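Local coordinates for protein WZI (Escherichia coli, PDB 2YNK) that is an outer-membrane beta-barrel lectin that binds carbohydrate and underpins assembly of the group 1 capsule, at residues Asn206-Ala211 against His346-Gly351; Asp331-Met336 against Asp366-Ala371. All coordinates share one frame; numbering follows the deposited sequence.

Contact 1: Asn206-Ala211 against His346-Gly351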
loop_
_atom_site.group_PDB
_atom_site.type_symbol
_atom_site.label_atom_id
_atom_site.label_comp_id
_atom_site.label_asym_id
_atom_site.label_seq_id
_atom_site.Cartn_x
_atom_site.Cartn_y
_atom_site.Cartn_z
ATOM N N ASN A 206 -7.125 -15.540 16.596
ATOM C CA ASN A 206 -7.487 -16.739 17.403
ATOM C C ASN A 206 -6.344 -17.635 17.873
ATOM O O ASN A 206 -6.074 -17.700 19.055
ATOM C CB ASN A 206 -8.490 -17.614 16.649
ATOM C CG ASN A 206 -8.921 -18.836 17.458
ATOM O OD1 ASN A 206 -9.721 -18.722 18.387
ATOM N ND2 ASN A 206 -8.396 -20.017 17.100
ATOM N N ALA A 207 -5.666 -18.304 16.948
ATOM C CA ALA A 207 -4.650 -19.309 17.300
ATOM C C ALA A 207 -3.610 -18.865 18.337
ATOM O O ALA A 207 -3.056 -19.709 19.049
ATOM C CB ALA A 207 -3.949 -19.810 16.045
ATOM N N VAL A 208 -3.319 -17.563 18.394
ATOM C CA VAL A 208 -2.382 -17.001 19.382
ATOM C C VAL A 208 -2.767 -15.544 19.643
ATOM O O VAL A 208 -2.184 -14.607 19.062
ATOM C CB VAL A 208 -0.913 -17.026 18.908
ATOM C CG1 VAL A 208 0.009 -16.708 20.078
ATOM C CG2 VAL A 208 -0.556 -18.367 18.280
ATOM N N PRO A 209 -3.763 -15.342 20.514
ATOM C CA PRO A 209 -4.316 -14.008 20.739
ATOM C C PRO A 209 -3.258 -12.933 21.025
ATOM O O PRO A 209 -2.203 -13.229 21.561
ATOM C CB PRO A 209 -5.225 -14.218 21.963
ATOM C CG PRO A 209 -5.571 -15.665 21.937
ATOM C CD PRO A 209 -4.353 -16.348 21.415
ATOM N N HIS A 210 -3.564 -11.692 20.666
ATOM C CA HIS A 210 -2.658 -10.544 20.868
ATOM C C HIS A 210 -1.267 -10.779 20.360
ATOM O O HIS A 210 -0.305 -10.508 21.059
ATOM C CB HIS A 210 -2.617 -10.160 22.339
ATOM C CG HIS A 210 -3.953 -10.279 23.027
ATOM N ND1 HIS A 210 -5.065 -9.685 22.556
ATOM C CD2 HIS A 210 -4.328 -10.956 24.189
ATOM C CE1 HIS A 210 -6.105 -9.966 23.373
ATOM N NE2 HIS A 210 -5.653 -10.744 24.370
ATOM N N ALA A 211 -1.143 -11.293 19.144
ATOM C CA ALA A 211 0.163 -11.516 18.550
ATOM C C ALA A 211 0.699 -10.193 17.990
ATOM O O ALA A 211 -0.050 -9.346 17.468
ATOM C CB ALA A 211 0.097 -12.570 17.453
ATOM N N HIS A 346 3.633 -22.745 11.768
ATOM C CA HIS A 346 3.312 -23.901 12.616
ATOM C C HIS A 346 3.037 -23.534 14.052
ATOM O O HIS A 346 2.378 -24.298 14.764
ATOM C CB HIS A 346 4.411 -24.966 12.530
ATOM C CG HIS A 346 5.781 -24.478 12.964
ATOM N ND1 HIS A 346 6.461 -23.524 12.292
ATOM C CD2 HIS A 346 6.591 -24.857 14.029
ATOM C CE1 HIS A 346 7.638 -23.299 12.899
ATOM N NE2 HIS A 346 7.720 -24.114 13.961
ATOM N N ILE A 347 3.551 -22.386 14.501
ATOM C CA ILE A 347 3.148 -21.808 15.794
ATOM C C ILE A 347 1.973 -20.867 15.553
ATOM O O ILE A 347 0.875 -21.088 16.048
ATOM C CB ILE A 347 4.304 -21.052 16.497
ATOM C CG1 ILE A 347 5.434 -22.011 16.886
ATOM C CG2 ILE A 347 3.808 -20.333 17.739
ATOM C CD1 ILE A 347 4.969 -23.281 17.582
ATOM N N TYR A 348 2.212 -19.824 14.774
ATOM C CA TYR A 348 1.160 -18.895 14.388
ATOM C C TYR A 348 0.341 -19.557 13.285
ATOM O O TYR A 348 0.611 -19.395 12.100
ATOM C CB TYR A 348 1.772 -17.534 13.988
ATOM C CG TYR A 348 2.495 -16.896 15.159
ATOM C CD1 TYR A 348 1.807 -16.137 16.088
ATOM C CD2 TYR A 348 3.851 -17.111 15.370
ATOM C CE1 TYR A 348 2.451 -15.572 17.176
ATOM C CE2 TYR A 348 4.508 -16.548 16.455
ATOM C CZ TYR A 348 3.799 -15.778 17.355
ATOM O OH TYR A 348 4.429 -15.223 18.446
ATOM N N LYS A 349 -0.661 -20.322 13.704
ATOM C CA LYS A 349 -1.328 -21.290 12.825
ATOM C C LYS A 349 -2.362 -20.667 11.914
ATOM O O LYS A 349 -2.696 -21.244 10.885
ATOM C CB LYS A 349 -1.972 -22.411 13.651
ATOM C CG LYS A 349 -0.971 -23.341 14.325
ATOM C CD LYS A 349 -1.698 -24.449 15.064
ATOM C CE LYS A 349 -0.752 -25.429 15.732
ATOM N NZ LYS A 349 -1.462 -26.722 15.957
ATOM N N ASP A 350 -2.869 -19.496 12.291
ATOM C CA ASP A 350 -3.767 -18.722 11.423
ATOM C C ASP A 350 -2.982 -18.119 10.245
ATOM O O ASP A 350 -3.566 -17.475 9.376
ATOM C CB ASP A 350 -4.433 -17.578 12.197
ATOM C CG ASP A 350 -5.612 -18.011 13.069
ATOM O OD1 ASP A 350 -5.932 -19.219 13.190
ATOM O OD2 ASP A 350 -6.229 -17.079 13.649
ATOM N N GLY A 351 -1.660 -18.289 10.236
ATOM C CA GLY A 351 -0.840 -17.858 9.115
ATOM C C GLY A 351 -0.573 -16.374 9.178
ATOM O O GLY A 351 -0.857 -15.741 10.186
#

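Contact 2: Asp331-Met336 against Asp366-Ala371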
loop_
_atom_site.group_PDB
_atom_site.type_symbol
_atom_site.label_atom_id
_atom_site.label_comp_id
_atom_site.label_asym_id
_atom_site.label_seq_id
_atom_site.Cartn_x
_atom_site.Cartn_y
_atom_site.Cartn_z
ATOM N N ASP A 331 4.149 -13.900 -7.816
ATOM C CA ASP A 331 4.113 -15.333 -7.518
ATOM C C ASP A 331 4.325 -15.553 -6.024
ATOM O O ASP A 331 5.429 -15.375 -5.509
ATOM C CB ASP A 331 5.168 -16.093 -8.334
ATOM C CG ASP A 331 5.024 -17.610 -8.214
ATOM O OD1 ASP A 331 5.054 -18.113 -7.072
ATOM O OD2 ASP A 331 4.891 -18.302 -9.256
ATOM N N THR A 332 3.259 -15.947 -5.331
ATOM C CA THR A 332 3.320 -16.157 -3.885
ATOM C C THR A 332 3.362 -17.643 -3.503
ATOM O O THR A 332 3.045 -18.018 -2.370
ATOM C CB THR A 332 2.173 -15.426 -3.166
ATOM O OG1 THR A 332 0.916 -15.938 -3.624
ATOM C CG2 THR A 332 2.260 -13.926 -3.444
ATOM N N ARG A 333 3.770 -18.487 -4.442
ATOM C CA ARG A 333 4.199 -19.836 -4.097
ATOM C C ARG A 333 5.609 -19.768 -3.513
ATOM O O ARG A 333 6.227 -18.701 -3.486
ATOM C CB ARG A 333 4.190 -20.740 -5.332
ATOM C CG ARG A 333 2.818 -20.921 -5.961
ATOM C CD ARG A 333 2.891 -21.748 -7.230
ATOM N NE ARG A 333 3.495 -20.994 -8.324
ATOM C CZ ARG A 333 3.773 -21.503 -9.520
ATOM N NH1 ARG A 333 3.506 -22.776 -9.798
ATOM N NH2 ARG A 333 4.326 -20.729 -10.444
ATOM N N THR A 334 6.115 -20.905 -3.044
ATOM C CA THR A 334 7.502 -20.992 -2.604
ATOM C C THR A 334 8.381 -21.451 -3.765
ATOM O O THR A 334 8.234 -22.573 -4.277
ATOM C CB THR A 334 7.654 -21.914 -1.392
ATOM O OG1 THR A 334 7.228 -21.206 -0.221
ATOM C CG2 THR A 334 9.107 -22.340 -1.219
ATOM N N ASN A 335 9.283 -20.560 -4.179
ATOM C CA ASN A 335 10.118 -20.768 -5.352
ATOM C C ASN A 335 9.312 -21.177 -6.581
ATOM O O ASN A 335 9.716 -22.059 -7.327
ATOM C CB ASN A 335 11.201 -21.807 -5.059
ATOM C CG ASN A 335 12.062 -21.433 -3.871
ATOM O OD1 ASN A 335 12.359 -20.256 -3.647
ATOM N ND2 ASN A 335 12.484 -22.437 -3.112
HETATM N N MSE A 336 8.164 -20.534 -6.777
HETATM C CA MSE A 336 7.352 -20.734 -7.974
HETATM C C MSE A 336 7.065 -22.182 -8.265
HETATM O O MSE A 336 7.045 -22.589 -9.421
HETATM C CB MSE A 336 8.070 -20.123 -9.175
HETATM C CG MSE A 336 8.669 -18.759 -8.868
HETATM SE SE MSE A 336 9.096 -17.845 -10.563
HETATM C CE MSE A 336 11.028 -18.272 -10.599
ATOM N N ASP A 366 0.431 -18.960 -2.321
ATOM C CA ASP A 366 0.355 -19.908 -3.440
ATOM C C ASP A 366 -0.288 -19.341 -4.707
ATOM O O ASP A 366 -0.693 -20.100 -5.588
ATOM C CB ASP A 366 -0.372 -21.186 -3.016
ATOM C CG ASP A 366 0.160 -21.763 -1.727
ATOM O OD1 ASP A 366 1.379 -21.636 -1.474
ATOM O OD2 ASP A 366 -0.655 -22.349 -0.974
ATOM N N GLY A 367 -0.351 -18.016 -4.814
ATOM C CA GLY A 367 -1.035 -17.364 -5.921
ATOM C C GLY A 367 -0.113 -16.920 -7.039
ATOM O O GLY A 367 1.032 -16.552 -6.803
ATOM N N GLN A 368 -0.627 -16.952 -8.263
ATOM C CA GLN A 368 0.062 -16.403 -9.430
ATOM C C GLN A 368 -0.816 -15.309 -10.041
ATOM O O GLN A 368 -2.028 -15.493 -10.181
ATOM C CB GLN A 368 0.312 -17.499 -10.456
ATOM C CG GLN A 368 0.970 -18.729 -9.874
ATOM C CD GLN A 368 1.154 -19.811 -10.903
ATOM O OE1 GLN A 368 1.788 -19.599 -11.932
ATOM N NE2 GLN A 368 0.605 -20.984 -10.631
ATOM N N LEU A 369 -0.207 -14.182 -10.407
ATOM C CA LEU A 369 -0.962 -13.015 -10.863
ATOM C C LEU A 369 -0.201 -12.177 -11.891
ATOM O O LEU A 369 0.967 -11.853 -11.701
ATOM C CB LEU A 369 -1.342 -12.153 -9.662
ATOM C CG LEU A 369 -2.106 -10.845 -9.879
ATOM C CD1 LEU A 369 -3.192 -10.720 -8.825
ATOM C CD2 LEU A 369 -1.184 -9.633 -9.826
ATOM N N VAL A 370 -0.883 -11.875 -12.991
ATOM C CA VAL A 370 -0.439 -10.912 -13.970
ATOM C C VAL A 370 -1.551 -9.880 -14.083
ATOM O O VAL A 370 -2.721 -10.240 -14.211
ATOM C CB VAL A 370 -0.226 -11.563 -15.344
ATOM C CG1 VAL A 370 0.366 -10.552 -16.320
ATOM C CG2 VAL A 370 0.679 -12.778 -15.217
ATOM N N ALA A 371 -1.199 -8.603 -14.018
ATOM C CA ALA A 371 -2.202 -7.542 -14.106
ATOM C C ALA A 371 -1.654 -6.332 -14.828
ATOM O O ALA A 371 -0.499 -5.942 -14.632
ATOM C CB ALA A 371 -2.681 -7.147 -12.727
#

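Contact 1: Asn206-Ala211 against His346-Gly351
Ile347 opens this loop-to-loop contact by presenting its carbonyl O to Val208 CG2 at 3.8 Å. Neither segment is helix or strand: 206-211 ends the connection between barrel strands 193-201 and 212-221, whereas the segment 346-351 belongs to the long excursion that follows strand 322-331. Ile347 CG2 also covers part of one face of the Tyr348 ring, 3.9 Å above its plane and offset toward the rim.

Tyr348, the centre of an inverse gamma turn, carries the apolar part of the contact. Its CG lies anti to the carbonyl carbon and beside the backbone N (chi1 -62°); the ring beyond it comes close to the other loop at CD1 and CE1, which meet two small side chains obliquely. Val208 CG2 lies 3.9 Å from Tyr348 CD1, the two side chains crossing at about a right angle, while Ala211 CB approaches Tyr348 CE1 at 3.8 Å. A tyrosine suits this place because its hydroxyl hydrogen-bonds Gly237 O, just after strand 226-236, while the ring packs on apolar groups.

Lys349 contributes its CB, 4.1 Å from Ala207 CB; beyond CG the chain runs extended and carries its ammonium away from the contact. Asp350 then sets its carboxylate against the start of the other loop. OD1 of Asp350 lies 3.5 Å from Ala207 CB, an alanine being small enough to let the carboxylate lie close. Asp350 OD2 is 3.4 Å from Asn206 N, but the angle is too poor for a hydrogen bond, and none joins the two segments.

Gly351, with a positive phi of 80° that glycine adopts readily, closes a type I turn: its N donates to Tyr348 O at 3.1 Å.

Contact 2: Asp331-Met336 against Asp366-Ala371
Thr332 and Gly367 join the two segments through backbone and hydroxyl together. Thr332 N donates to Gly367 O at 2.7 Å, nearly straight (171°) and in the carbonyl plane. The same oxygen also receives a CH contact from Asp331 CA at 3.4 Å.

In the reverse direction Gly367 N donates to Thr332 OG1 at 2.7 Å. The hydroxyl is placed between the backbone N and the carbonyl carbon (chi1 61°), and it also hydrogen-bonds Gly364 O, which ties the approach to the second strand into the same network. Threonine suits the site because its hydroxyl can accept and donate at once; glycine leaves no side chain beside that oxygen. Asp366 N completes the set, donating to Thr332 O at 2.8 Å from well above the carbonyl plane. Asp366 OD1 takes a weak hydrogen bond from Asn340 N.

On the side of the sheet bearing Asp331 and Gln368, a salt bridge organises the side chains. Arg333 NH2 reaches Asp331 OD2 at 2.8 Å on its syn lone pair, and Arg333 NE reaches the same oxygen at 3.2 Å, both with OD2 in the guanidinium plane. Asp331 OD1 takes the backbone N of Arg333 at 3.0 Å. Held flat in this way, the guanidinium stacks on the Gln368 amide, the planes 9° apart and NE2 of Gln368 over its centre; no hydrogen bond joins them. Carbonyl O of Met336, a selenomethionine, lies over the opposite face.

Asp331 and Gln368 form an antiparallel non-hydrogen-bonded pair where barrel strands 322-331 and 368-377 meet, and the Asp331 bond to Arg333 N makes an Asx turn, which here leads the chain out of the strand into its loop.

In the fold
Along the chain the segments interleave: 206-211, 331-336, 346-351, 366-371. Contact 2 lies at the ends of neighbouring barrel strands 322-331 and 368-377 and brings together both ends of the long connection between them, which leaves with 331-336 and returns through 366-367. The middle of that connection supplies 346-351 to contact 1. The centres are 24 Å apart and the nearest atoms about 11 Å, so the two contacts do not touch. Contact 2 thus continues the pairing of adjacent strands just past their ends, through hydrogen bonds of flanking loop residues, whereas contact 1 packs the excursion on the loop between strands 193-201 and 212-221, a non-neighbouring part of the closed barrel.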